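Side-chain contacts in ADP-ribosylating toxin CARDS (Mycoplasma pneumoniae, PDB 4TLV), which transfers ADP-ribosyl groups from NAD(+) to multiple target proteins and causes vacuolization and epithelial disruption in mammalian cells: residues S53-A58 and V319-C324; Y504-V509 and G561-G566; K481-F484 and N490-F493; A251-N256 and Y265-K270; I420-C425 and Q430-R435. All coordinates share one frame; numbering follows the deposited sequence.

Contact 1: S53-A58 and V319-C324; sequences SETPTA and VYQRIC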
# COMPACT_ATOMS: atom_id res chain seq x y z
N SER A 53 8.79 -3.20 -8.35
CA SER A 53 7.62 -2.64 -7.69
C SER A 53 6.46 -2.52 -8.69
O SER A 53 6.67 -2.33 -9.89
CB SER A 53 7.97 -1.27 -7.09
OG SER A 53 6.81 -0.66 -6.55
N GLU A 54 5.23 -2.63 -8.21
CA GLU A 54 4.07 -2.53 -9.07
C GLU A 54 3.88 -1.11 -9.63
O GLU A 54 3.23 -0.93 -10.64
CB GLU A 54 2.81 -2.98 -8.32
CG GLU A 54 1.68 -3.47 -9.22
CD GLU A 54 0.52 -4.05 -8.41
OE1 GLU A 54 0.70 -5.09 -7.74
OE2 GLU A 54 -0.57 -3.45 -8.43
N THR A 55 4.46 -0.10 -8.98
CA THR A 55 4.31 1.29 -9.47
C THR A 55 5.65 2.02 -9.49
O THR A 55 6.53 1.73 -8.68
CB THR A 55 3.36 2.15 -8.58
OG1 THR A 55 3.96 2.37 -7.29
CG2 THR A 55 1.98 1.50 -8.41
N PRO A 56 5.79 3.02 -10.39
CA PRO A 56 7.02 3.82 -10.42
C PRO A 56 7.23 4.58 -9.11
O PRO A 56 8.35 4.73 -8.63
CB PRO A 56 6.77 4.82 -11.56
CG PRO A 56 5.77 4.15 -12.43
CD PRO A 56 4.89 3.35 -11.51
N THR A 57 6.14 5.06 -8.52
CA THR A 57 6.25 5.82 -7.29
C THR A 57 6.85 5.00 -6.14
O THR A 57 7.69 5.49 -5.39
CB THR A 57 4.90 6.41 -6.87
OG1 THR A 57 4.42 7.26 -7.92
CG2 THR A 57 5.04 7.21 -5.59
N ALA A 58 6.41 3.75 -6.01
CA ALA A 58 6.96 2.88 -4.98
C ALA A 58 8.39 2.44 -5.32
O ALA A 58 9.23 2.33 -4.42
CB ALA A 58 6.04 1.66 -4.75
N VAL A 319 3.57 6.81 2.39
CA VAL A 319 4.23 5.98 1.39
C VAL A 319 3.26 5.13 0.58
O VAL A 319 3.65 4.54 -0.42
CB VAL A 319 5.27 5.04 2.03
CG1 VAL A 319 6.55 5.81 2.36
CG2 VAL A 319 4.67 4.37 3.27
N TYR A 320 1.99 5.10 1.00
CA TYR A 320 0.93 4.49 0.18
C TYR A 320 0.36 5.54 -0.77
O TYR A 320 -0.60 5.27 -1.49
CB TYR A 320 -0.19 3.92 1.07
CG TYR A 320 0.28 2.78 1.93
CD1 TYR A 320 0.49 1.52 1.39
CD2 TYR A 320 0.53 2.96 3.28
CE1 TYR A 320 0.95 0.47 2.18
CE2 TYR A 320 0.98 1.92 4.06
CZ TYR A 320 1.20 0.68 3.51
OH TYR A 320 1.64 -0.36 4.30
N GLN A 321 0.96 6.72 -0.76
CA GLN A 321 0.52 7.86 -1.58
C GLN A 321 -0.73 8.58 -1.07
O GLN A 321 -1.32 9.37 -1.80
CB GLN A 321 0.34 7.46 -3.06
CG GLN A 321 1.60 6.99 -3.75
CD GLN A 321 1.40 6.73 -5.25
OE1 GLN A 321 1.46 5.47 -5.64
NE2 GLN A 321 1.18 7.67 -6.04
N ARG A 322 -1.12 8.33 0.18
CA ARG A 322 -2.35 8.91 0.70
C ARG A 322 -2.07 10.24 1.35
O ARG A 322 -1.02 10.44 1.96
CB ARG A 322 -2.99 7.98 1.73
CG ARG A 322 -3.23 6.54 1.22
CD ARG A 322 -3.80 5.66 2.35
NE ARG A 322 -2.84 5.47 3.42
CZ ARG A 322 -2.98 4.55 4.38
NH1 ARG A 322 -4.04 3.76 4.38
NH2 ARG A 322 -2.07 4.45 5.37
N ILE A 323 -3.00 11.17 1.21
CA ILE A 323 -2.92 12.41 1.98
C ILE A 323 -3.88 12.28 3.15
O ILE A 323 -5.10 12.26 2.96
CB ILE A 323 -3.31 13.63 1.10
CG1 ILE A 323 -2.39 13.71 -0.12
CG2 ILE A 323 -3.27 14.91 1.92
CD1 ILE A 323 -2.93 14.62 -1.24
N CYS A 324 -3.34 12.15 4.36
CA CYS A 324 -4.15 11.83 5.54
C CYS A 324 -4.24 13.01 6.50
O CYS A 324 -3.27 13.76 6.65
CB CYS A 324 -3.54 10.67 6.32
SG CYS A 324 -3.17 9.18 5.40
O HOH W 1 2.51 3.05 -5.12
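T55 OG1 is gripped by two groups and, through one of them, reaches Q321 on the other side of the contact. It accepts a hydrogen bond from the backbone N of A58 at 3.1 Å. A water whose O atom lies 2.7 Å from T55 OG1 donates to Q321 OE1. That link, water O to Q321 OE1, is also 2.7 Å long, whereas T55 OG1 and Q321 OE1 themselves stand 4.3 Å apart, so the water bridges the hydroxyl and the amide oxygen. The direct touch is made by T57. Its side chain and that of Q321 approach from opposite directions, and CG2 of T57 rests on the amide carbon CD of Q321 at 3.7 Å. With chi1 at -59°, OG1 of T57 sits beside the backbone N and the methyl is carried out to the amide. Q321 is extended beyond CG and spans the gap; NE2, at its far end, bonds to the carboxylate of E381 and to the carbonyl O of W364. Having partners at both OE1 and NE2 fixes which way round the buried amide lies. The residue preceding T55, E54, forms salt bridges with R133 and R590. K365 of strand 364-368 packs against both T57 and Q321, and M434 against T57. The T55 bond to A58 is a classical N-cap on helix 56-60, here placed where the mono-ADP-ribosyltransferase domain meets the beta-trefoil domain D2, with the capping hydroxyl also serving the water-mediated interdomain link.

Contact 2: Y504-V509 and G561-G566; sequences YSWDWV and GSRWGG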
# COMPACT_ATOMS: atom_id res chain seq x y z
N TYR A 504 -21.65 -27.25 20.84
CA TYR A 504 -21.97 -27.44 19.43
C TYR A 504 -20.73 -27.26 18.56
O TYR A 504 -19.69 -26.79 19.03
CB TYR A 504 -23.03 -26.45 18.97
CG TYR A 504 -24.32 -26.50 19.76
CD1 TYR A 504 -24.44 -25.80 20.95
CD2 TYR A 504 -25.41 -27.22 19.31
CE1 TYR A 504 -25.61 -25.83 21.68
CE2 TYR A 504 -26.59 -27.26 20.02
CZ TYR A 504 -26.68 -26.56 21.21
OH TYR A 504 -27.86 -26.60 21.93
N SER A 505 -20.87 -27.63 17.29
CA SER A 505 -19.79 -27.55 16.32
C SER A 505 -19.68 -26.16 15.70
O SER A 505 -18.72 -25.87 14.98
CB SER A 505 -20.02 -28.59 15.22
OG SER A 505 -21.21 -28.29 14.50
N TRP A 506 -20.66 -25.31 15.98
CA TRP A 506 -20.74 -23.98 15.40
C TRP A 506 -21.34 -22.98 16.39
O TRP A 506 -21.93 -23.37 17.40
CB TRP A 506 -21.61 -24.02 14.15
CG TRP A 506 -23.05 -24.27 14.43
CD1 TRP A 506 -23.64 -25.49 14.67
CD2 TRP A 506 -24.09 -23.30 14.52
NE1 TRP A 506 -24.99 -25.32 14.89
CE2 TRP A 506 -25.29 -23.99 14.81
CE3 TRP A 506 -24.13 -21.91 14.39
CZ2 TRP A 506 -26.51 -23.33 14.96
CZ3 TRP A 506 -25.34 -21.25 14.54
CH2 TRP A 506 -26.52 -21.97 14.82
N ASP A 507 -21.18 -21.69 16.09
CA ASP A 507 -21.85 -20.63 16.85
C ASP A 507 -21.85 -19.37 15.99
O ASP A 507 -20.98 -19.19 15.13
CB ASP A 507 -21.17 -20.40 18.21
CG ASP A 507 -22.07 -19.70 19.24
OD1 ASP A 507 -23.20 -19.29 18.91
OD2 ASP A 507 -21.62 -19.55 20.39
N TRP A 508 -22.85 -18.52 16.19
CA TRP A 508 -22.93 -17.25 15.49
C TRP A 508 -21.67 -16.43 15.74
O TRP A 508 -21.02 -16.57 16.78
CB TRP A 508 -24.14 -16.46 15.98
CG TRP A 508 -25.44 -17.18 15.83
CD1 TRP A 508 -26.26 -17.62 16.84
CD2 TRP A 508 -26.09 -17.54 14.61
NE1 TRP A 508 -27.38 -18.23 16.32
CE2 TRP A 508 -27.30 -18.19 14.95
CE3 TRP A 508 -25.78 -17.38 13.25
CZ2 TRP A 508 -28.18 -18.68 13.99
CZ3 TRP A 508 -26.65 -17.86 12.30
CH2 TRP A 508 -27.84 -18.51 12.68
N VAL A 509 -21.31 -15.58 14.79
CA VAL A 509 -20.31 -14.55 15.04
C VAL A 509 -21.07 -13.26 15.39
O VAL A 509 -22.28 -13.19 15.24
CB VAL A 509 -19.40 -14.32 13.81
CG1 VAL A 509 -18.52 -15.53 13.58
CG2 VAL A 509 -20.23 -14.05 12.58
N GLY A 561 -33.53 -20.79 4.05
CA GLY A 561 -34.29 -21.08 5.25
C GLY A 561 -34.52 -19.84 6.10
O GLY A 561 -34.19 -18.72 5.69
N SER A 562 -35.08 -20.03 7.29
CA SER A 562 -35.47 -18.91 8.15
C SER A 562 -34.26 -18.12 8.67
O SER A 562 -34.40 -16.95 9.03
CB SER A 562 -36.32 -19.41 9.32
OG SER A 562 -35.57 -20.25 10.18
N ARG A 563 -33.10 -18.77 8.73
CA ARG A 563 -31.86 -18.13 9.18
C ARG A 563 -30.94 -17.77 8.00
O ARG A 563 -29.72 -17.67 8.17
CB ARG A 563 -31.11 -19.06 10.14
CG ARG A 563 -31.91 -19.43 11.39
CD ARG A 563 -31.20 -20.53 12.16
NE ARG A 563 -31.65 -20.62 13.54
CZ ARG A 563 -31.17 -21.50 14.43
NH1 ARG A 563 -30.23 -22.37 14.06
NH2 ARG A 563 -31.63 -21.51 15.67
N TRP A 564 -31.52 -17.58 6.83
CA TRP A 564 -30.71 -17.25 5.66
C TRP A 564 -29.93 -15.97 5.91
O TRP A 564 -30.43 -15.04 6.54
CB TRP A 564 -31.58 -17.10 4.41
CG TRP A 564 -32.33 -15.81 4.30
CD1 TRP A 564 -33.63 -15.58 4.64
CD2 TRP A 564 -31.83 -14.57 3.78
NE1 TRP A 564 -33.98 -14.28 4.38
CE2 TRP A 564 -32.89 -13.63 3.85
CE3 TRP A 564 -30.59 -14.15 3.27
CZ2 TRP A 564 -32.74 -12.30 3.43
CZ3 TRP A 564 -30.45 -12.84 2.85
CH2 TRP A 564 -31.52 -11.93 2.94
N GLY A 565 -28.69 -15.92 5.43
CA GLY A 565 -27.90 -14.71 5.55
C GLY A 565 -27.18 -14.58 6.87
O GLY A 565 -26.46 -13.61 7.09
N GLY A 566 -27.35 -15.57 7.75
CA GLY A 566 -26.71 -15.54 9.05
C GLY A 566 -25.24 -15.95 9.00
O GLY A 566 -24.90 -17.02 8.51
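R563 meets two tryptophans, W506 and W508, with different parts of its long side chain. Its CD lies near the plane of the W508 ring, at the edge, 4.0 Å from CH2. Further out, CZ2 of W508 sits over one face of the guanidinium, whose plane is turned 76° from the indole. NH1 goes on to W506, 3.8 Å from CH2 of that ring, with the two planes 63° apart. The arginine is extended from CG to NE, which is what lets one side chain run across both indoles. On the next atom of the same W508 rim, CZ3 comes 4.0 Å from CA of G566.

The two tryptophans also hold each other: W506 presents its edge, through CZ3, to the face of W508, 3.6 Å above the plane and over its centre. R563 and G566 are set by two overlapping turns, a type I turn from G561 to W564 and a type II turn from R563 to G566. In the second, G565 takes the left-handed backbone conformation usual at the third position.

Outside the pair, I558 packs against both W508 and R563, and W462 against R563. The turns form the connection between strands 554-558 and 567-570 of D3. Strand 506-512, which carries the tryptophans, pairs antiparallel with 567-570, and the loop before 567-570 brings R563 and G566 to the tryptophans of this adjacent strand.

Contact 3: K481-F484 and N490-F493; sequences KIFF and NVFF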
# COMPACT_ATOMS: atom_id res chain seq x y z
N LYS A 481 -7.42 -7.93 12.76
CA LYS A 481 -8.84 -7.79 13.07
C LYS A 481 -9.63 -7.36 11.83
O LYS A 481 -9.08 -6.78 10.88
CB LYS A 481 -9.06 -6.82 14.25
CG LYS A 481 -8.38 -7.25 15.55
CD LYS A 481 -8.94 -6.49 16.75
CE LYS A 481 -8.57 -5.02 16.69
NZ LYS A 481 -7.09 -4.88 16.85
N ILE A 482 -10.92 -7.70 11.81
CA ILE A 482 -11.80 -7.29 10.73
C ILE A 482 -12.83 -6.33 11.32
O ILE A 482 -13.41 -6.63 12.37
CB ILE A 482 -12.51 -8.50 10.10
CG1 ILE A 482 -11.51 -9.29 9.26
CG2 ILE A 482 -13.68 -8.06 9.21
CD1 ILE A 482 -12.00 -10.66 8.80
N PHE A 483 -13.04 -5.20 10.66
CA PHE A 483 -13.98 -4.21 11.21
C PHE A 483 -14.90 -3.57 10.17
O PHE A 483 -14.59 -3.53 8.97
CB PHE A 483 -13.25 -3.15 12.08
CG PHE A 483 -12.24 -2.29 11.33
CD1 PHE A 483 -10.91 -2.65 11.25
CD2 PHE A 483 -12.63 -1.08 10.76
CE1 PHE A 483 -9.97 -1.83 10.58
CE2 PHE A 483 -11.72 -0.26 10.11
CZ PHE A 483 -10.38 -0.64 10.02
N PHE A 484 -16.04 -3.10 10.65
CA PHE A 484 -17.12 -2.54 9.85
C PHE A 484 -17.26 -1.10 10.34
O PHE A 484 -17.50 -0.87 11.52
CB PHE A 484 -18.39 -3.34 10.16
CG PHE A 484 -19.60 -2.95 9.35
CD1 PHE A 484 -20.16 -1.69 9.45
CD2 PHE A 484 -20.25 -3.91 8.57
CE1 PHE A 484 -21.31 -1.35 8.72
CE2 PHE A 484 -21.40 -3.59 7.85
CZ PHE A 484 -21.93 -2.31 7.92
N ASN A 490 -18.24 5.22 15.07
CA ASN A 490 -18.82 3.93 15.42
C ASN A 490 -18.22 2.83 14.56
O ASN A 490 -18.56 2.71 13.39
CB ASN A 490 -20.34 3.98 15.25
CG ASN A 490 -21.01 4.91 16.27
OD1 ASN A 490 -21.17 4.54 17.43
ND2 ASN A 490 -21.38 6.11 15.83
N VAL A 491 -17.34 2.03 15.15
CA VAL A 491 -16.63 0.96 14.44
C VAL A 491 -16.84 -0.37 15.17
O VAL A 491 -16.70 -0.43 16.39
CB VAL A 491 -15.12 1.29 14.34
CG1 VAL A 491 -14.35 0.14 13.69
CG2 VAL A 491 -14.91 2.59 13.54
N PHE A 492 -17.19 -1.42 14.42
CA PHE A 492 -17.50 -2.72 15.00
C PHE A 492 -16.60 -3.82 14.44
O PHE A 492 -16.37 -3.87 13.23
CB PHE A 492 -18.96 -3.09 14.71
CG PHE A 492 -19.94 -2.10 15.27
CD1 PHE A 492 -20.22 -0.92 14.59
CD2 PHE A 492 -20.58 -2.34 16.48
CE1 PHE A 492 -21.12 -0.01 15.10
CE2 PHE A 492 -21.48 -1.42 17.00
CZ PHE A 492 -21.74 -0.25 16.31
N PHE A 493 -16.14 -4.71 15.32
CA PHE A 493 -15.16 -5.74 14.99
C PHE A 493 -15.75 -7.16 15.00
O PHE A 493 -16.57 -7.51 15.86
CB PHE A 493 -14.00 -5.68 15.99
CG PHE A 493 -13.22 -4.39 15.91
CD1 PHE A 493 -13.69 -3.24 16.53
CD2 PHE A 493 -12.03 -4.34 15.20
CE1 PHE A 493 -12.96 -2.05 16.45
CE2 PHE A 493 -11.31 -3.15 15.11
CZ PHE A 493 -11.77 -2.01 15.74
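F484 and F492 form an antiparallel hydrogen-bonded pair, F484 N to F492 O at 2.7 Å and F492 N to F484 O at 3.0 Å, followed by the non-hydrogen-bonded pair F483 and F493, while the short strand axes make an angle of 139°. On the face that bears F483 and F493, the two phenyl groups lie side by side and point the same way, yet their planes are inclined by 46°. A methylene packs on a ring: CB of F483 sits over the face of F493, 3.8 Å from its centroid, in a CH-pi contact. The strand pairing sets CB there; chi1 of 64°, with CG between the backbone N and the carbonyl carbon, then turns the F483 ring so that its CD2 meets CG1 of V491 at 3.6 Å. K481 approaches F493 obliquely, its CE 3.7 Å from CE2. Bent at its last two torsions, the lysine brings NZ to the carbonyl oxygens of M516 and E518 and to the hydroxyl of T479, three partners for a buried ammonium group. F484 and F492 occupy the reverse face, where the edge of the F492 ring comes near F484 O.

F441 and F474 extend the aromatic cluster round F483, the former edge-to-face with it. The hairpin of strands 481-485 and 490-495 lies within the D3 sheet, flanked by strand 473-476 on the side of 481-485 and by strand 506-512 on the side of 490-495.

Contact 4: A251-N256 and Y265-K270; sequences AEKIDN and YASSVK. With SO4 (sulfate ion), chain H.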
# COMPACT_ATOMS: atom_id res chain seq x y z
N ALA A 251 20.32 5.63 1.22
CA ALA A 251 19.56 5.60 2.47
C ALA A 251 20.28 6.50 3.47
O ALA A 251 21.47 6.78 3.29
CB ALA A 251 19.48 4.18 3.00
N GLU A 252 19.57 6.94 4.52
CA GLU A 252 20.22 7.70 5.58
C GLU A 252 21.19 6.80 6.32
O GLU A 252 22.26 7.24 6.76
CB GLU A 252 19.20 8.28 6.57
CG GLU A 252 18.19 9.26 5.97
CD GLU A 252 17.49 10.12 7.04
OE1 GLU A 252 17.85 10.01 8.24
OE2 GLU A 252 16.59 10.90 6.67
N LYS A 253 20.82 5.52 6.43
CA LYS A 253 21.57 4.61 7.29
C LYS A 253 21.02 3.20 7.13
O LYS A 253 19.88 3.02 6.74
CB LYS A 253 21.38 5.08 8.73
CG LYS A 253 22.07 4.27 9.79
CD LYS A 253 21.53 4.69 11.16
CE LYS A 253 22.09 3.84 12.27
NZ LYS A 253 21.25 3.93 13.50
N ILE A 254 21.85 2.20 7.44
CA ILE A 254 21.38 0.81 7.48
C ILE A 254 21.47 0.30 8.92
O ILE A 254 22.47 0.48 9.59
CB ILE A 254 22.15 -0.14 6.50
CG1 ILE A 254 21.63 0.02 5.07
CG2 ILE A 254 21.92 -1.60 6.88
CD1 ILE A 254 21.96 1.30 4.41
N ASP A 255 20.38 -0.29 9.40
CA ASP A 255 20.34 -0.87 10.73
C ASP A 255 20.15 -2.37 10.67
O ASP A 255 19.45 -2.87 9.80
CB ASP A 255 19.20 -0.27 11.54
CG ASP A 255 19.42 1.20 11.85
OD1 ASP A 255 20.25 1.49 12.74
OD2 ASP A 255 18.78 2.05 11.21
N ASN A 256 20.78 -3.08 11.60
CA ASN A 256 20.57 -4.52 11.75
C ASN A 256 19.87 -4.81 13.07
O ASN A 256 20.23 -4.24 14.11
CB ASN A 256 21.91 -5.27 11.73
CG ASN A 256 22.76 -4.91 10.53
OD1 ASN A 256 22.21 -5.07 9.33
ND2 ASN A 256 23.91 -4.48 10.68
N TYR A 265 9.16 1.78 13.05
CA TYR A 265 9.69 2.99 12.39
C TYR A 265 11.20 3.08 12.48
O TYR A 265 11.79 2.58 13.43
CB TYR A 265 9.05 4.25 12.99
CG TYR A 265 7.56 4.25 12.82
CD1 TYR A 265 7.00 4.40 11.56
CD2 TYR A 265 6.71 4.06 13.90
CE1 TYR A 265 5.63 4.36 11.38
CE2 TYR A 265 5.33 4.03 13.72
CZ TYR A 265 4.80 4.18 12.46
OH TYR A 265 3.43 4.16 12.27
N ALA A 266 11.81 3.73 11.49
CA ALA A 266 13.25 4.02 11.52
C ALA A 266 13.54 5.27 12.37
O ALA A 266 12.61 6.04 12.68
CB ALA A 266 13.76 4.20 10.09
N SER A 267 14.81 5.47 12.75
CA SER A 267 15.22 6.63 13.57
C SER A 267 14.76 7.96 12.98
O SER A 267 14.47 8.91 13.71
CB SER A 267 16.76 6.70 13.70
OG SER A 267 17.28 5.55 14.35
N SER A 268 14.71 8.01 11.65
CA SER A 268 14.38 9.24 10.93
C SER A 268 12.95 9.70 11.18
O SER A 268 12.54 10.77 10.72
CB SER A 268 14.61 9.06 9.41
OG SER A 268 13.80 8.00 8.92
N VAL A 269 12.19 8.89 11.91
CA VAL A 269 10.85 9.28 12.30
C VAL A 269 10.91 10.60 13.10
O VAL A 269 9.93 11.36 13.15
CB VAL A 269 10.12 8.14 13.09
CG1 VAL A 269 10.61 8.08 14.52
CG2 VAL A 269 8.60 8.30 13.06
N LYS A 270 12.07 10.92 13.67
CA LYS A 270 12.21 12.18 14.41
C LYS A 270 12.17 13.42 13.50
O LYS A 270 12.07 14.53 13.98
CB LYS A 270 13.50 12.19 15.21
CG LYS A 270 14.76 12.28 14.39
CD LYS A 270 15.97 12.40 15.29
CE LYS A 270 17.25 12.31 14.49
NZ LYS A 270 18.43 12.40 15.42
S SO4 H . 20.62 7.00 14.87
O1 SO4 H . 21.19 6.55 13.61
O2 SO4 H . 19.69 5.99 15.37
O3 SO4 H . 19.93 8.28 14.66
O4 SO4 H . 21.68 7.19 15.85
O HOH W 2 17.19 4.05 11.67
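E252 and S268 make the close-packed part of this contact, K253 and S267 its open part. The carboxylate of E252 comes up against CB of S268, OE1 being 3.6 Å away, while the polar ends of both residues turn to other partners: E252 OE2 bonds to the hydroxyl of S221, and the buried S268 OG to D219 and to the backbone N of G223. Neighbouring residues thus hold the two side chains in place.

On the solvent side, NZ of K253 and OG of S267 stay 4.4 Å apart and are joined through a sulfate, probably from the crystallisation liquor. K253 NZ donates to sulfate O1 at 2.6 Å, and S267 OG donates to sulfate O2 at 2.7 Å. With every torsion near 180°, the lysine stretches to the anion; its NZ also forms a salt bridge at 2.7 Å, which D255 OD1 accepts with its syn lone pair. A water accepts from S267 N at 3.0 Å and lies 2.6 Å from D255 OD2, linking the two segments.

Strand 253-258 is an outermost strand of a three-stranded antiparallel sheet, next to strand 214-219, in the region thought to form the NAD(+) pocket. Segment 265-270 belongs to the linker leading to D2, packs A266 and S267 on D219 of strand 214-219, and ends at the first residue of the KELED motif.

Contact 5: I420-C425 and Q430-R435; sequences IIVDEC and QFVTMR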
# COMPACT_ATOMS: atom_id res chain seq x y z
N ILE A 420 0.57 23.11 -4.99
CA ILE A 420 1.10 23.33 -3.66
C ILE A 420 2.28 24.27 -3.75
O ILE A 420 3.14 24.11 -4.59
CB ILE A 420 1.53 22.02 -3.00
CG1 ILE A 420 0.31 21.11 -2.86
CG2 ILE A 420 2.18 22.31 -1.64
CD1 ILE A 420 0.52 19.88 -2.02
N ILE A 421 2.32 25.26 -2.86
CA ILE A 421 3.45 26.17 -2.83
C ILE A 421 4.23 25.94 -1.54
O ILE A 421 3.66 25.89 -0.46
CB ILE A 421 3.01 27.64 -2.97
CG1 ILE A 421 2.05 28.01 -1.84
CG2 ILE A 421 2.36 27.85 -4.33
CD1 ILE A 421 1.68 29.50 -1.77
N VAL A 422 5.54 25.80 -1.68
CA VAL A 422 6.41 25.51 -0.56
C VAL A 422 7.27 26.72 -0.23
O VAL A 422 8.02 27.21 -1.08
CB VAL A 422 7.32 24.31 -0.86
CG1 VAL A 422 8.34 24.11 0.27
CG2 VAL A 422 6.49 23.05 -1.07
N ASP A 423 7.18 27.16 1.01
CA ASP A 423 7.90 28.34 1.46
C ASP A 423 7.75 28.43 2.97
O ASP A 423 6.84 27.83 3.55
CB ASP A 423 7.30 29.58 0.80
CG ASP A 423 8.09 30.83 1.12
OD1 ASP A 423 9.11 31.08 0.42
OD2 ASP A 423 7.71 31.56 2.07
N GLU A 424 8.62 29.17 3.62
CA GLU A 424 8.50 29.35 5.07
C GLU A 424 7.08 29.78 5.45
O GLU A 424 6.52 29.30 6.43
CB GLU A 424 9.51 30.38 5.58
CG GLU A 424 9.49 30.57 7.09
CD GLU A 424 10.54 31.56 7.58
OE1 GLU A 424 11.26 32.13 6.72
OE2 GLU A 424 10.65 31.77 8.81
N CYS A 425 6.50 30.68 4.66
CA CYS A 425 5.18 31.22 4.99
C CYS A 425 4.01 30.39 4.46
O CYS A 425 2.85 30.74 4.66
CB CYS A 425 5.05 32.67 4.49
SG CYS A 425 5.95 33.89 5.49
N GLN A 430 8.60 19.20 3.80
CA GLN A 430 8.44 17.75 3.94
C GLN A 430 7.05 17.27 3.54
O GLN A 430 6.85 16.10 3.26
CB GLN A 430 8.81 17.25 5.35
CG GLN A 430 7.81 17.60 6.43
CD GLN A 430 8.26 17.07 7.76
OE1 GLN A 430 7.49 16.15 8.33
NE2 GLN A 430 9.31 17.47 8.27
N PHE A 431 6.08 18.18 3.46
CA PHE A 431 4.76 17.74 3.02
C PHE A 431 4.81 17.03 1.67
O PHE A 431 4.12 16.03 1.45
CB PHE A 431 3.73 18.87 2.95
CG PHE A 431 2.38 18.38 2.54
CD1 PHE A 431 1.64 17.59 3.40
CD2 PHE A 431 1.88 18.63 1.27
CE1 PHE A 431 0.39 17.09 3.00
CE2 PHE A 431 0.65 18.14 0.89
CZ PHE A 431 -0.09 17.36 1.76
N VAL A 432 5.64 17.53 0.75
CA VAL A 432 5.68 16.97 -0.60
C VAL A 432 6.64 15.79 -0.74
O VAL A 432 7.18 15.53 -1.82
CB VAL A 432 5.95 18.06 -1.66
CG1 VAL A 432 4.82 19.11 -1.61
CG2 VAL A 432 7.30 18.71 -1.43
N THR A 433 6.81 15.05 0.36
CA THR A 433 7.56 13.81 0.39
C THR A 433 6.70 12.76 1.11
O THR A 433 5.81 13.10 1.85
CB THR A 433 8.89 13.96 1.15
OG1 THR A 433 8.63 14.23 2.52
CG2 THR A 433 9.72 15.13 0.56
N MET A 434 6.99 11.48 0.90
CA MET A 434 6.14 10.43 1.44
C MET A 434 6.71 9.86 2.74
O MET A 434 7.74 9.20 2.74
CB MET A 434 5.95 9.32 0.38
CG MET A 434 5.05 9.74 -0.76
SD MET A 434 5.13 8.57 -2.13
CE MET A 434 6.45 9.26 -3.07
N ARG A 435 6.01 10.12 3.85
CA ARG A 435 6.48 9.71 5.17
C ARG A 435 5.93 8.32 5.48
O ARG A 435 5.02 7.84 4.81
CB ARG A 435 6.00 10.70 6.24
CG ARG A 435 4.49 10.65 6.53
CD ARG A 435 4.13 11.33 7.89
NE ARG A 435 4.53 12.75 7.90
CZ ARG A 435 4.31 13.60 8.90
NH1 ARG A 435 3.65 13.21 9.97
NH2 ARG A 435 4.72 14.87 8.79
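I420 and F431 meet at about a right angle, methyl against ring edge. CD1 of the isoleucine lies in the plane of the phenyl group, 3.4 Å from CE2 and 3.8 Å from CD2, a snug fit at the rim. With CG anti to the backbone N (chi1 -178°), F431 swings its ring out to that methyl. The other branch of I420 serves V432: the two side chains slide past each other in opposite directions, and CG2 of I420 comes 4.1 Å from CG1 of V432. The same valine methyl receives CG2 of V422 at 4.3 Å. I420, in the strand, and V422, just past its end, both point toward the 430-435 segment, whereas I421 between them points away.

An Asx turn follows V422, where OD2 of D423 accepts from C425 N at 3.0 Å; on the other side T433 N bonds back to Q430 O at the end of a short 3-10 segment.

M366 of strand 364-368 touches I420, F431 and V432, closing the apolar group within D2. Strand 415-421, which supplies the isoleucine, pairs antiparallel with strands 278-281, 375-380 and 388-393 in the trefoil sheet, and the 430-435 loop leads from it toward strand 441-443 of D3, with F431 also resting on F315 of strand 315-317.

In the fold
Contacts 1 and 5 adjoin directly, although their centres are about 17 Å apart: T57 CG2 of the transferase domain packs on M434 CE of D2 at 3.5 Å, while I323 CG2 and F431 CZ touch within D2 at 4.0 Å. Contact 4, whose segment 251-256 lies in the inferred NAD(+)-binding region, is about 19 Å from contact 1 and 21 Å from contact 5, centre to centre, without touching either. Contacts 2 and 3 both involve strands of one D3 sheet, where 490-495 and 506-512 are neighbours; their centres are about 20 Å apart. Contact 2 is the remote one, its centre about 49 Å from that of contact 4 and 53 Å from that of contact 5.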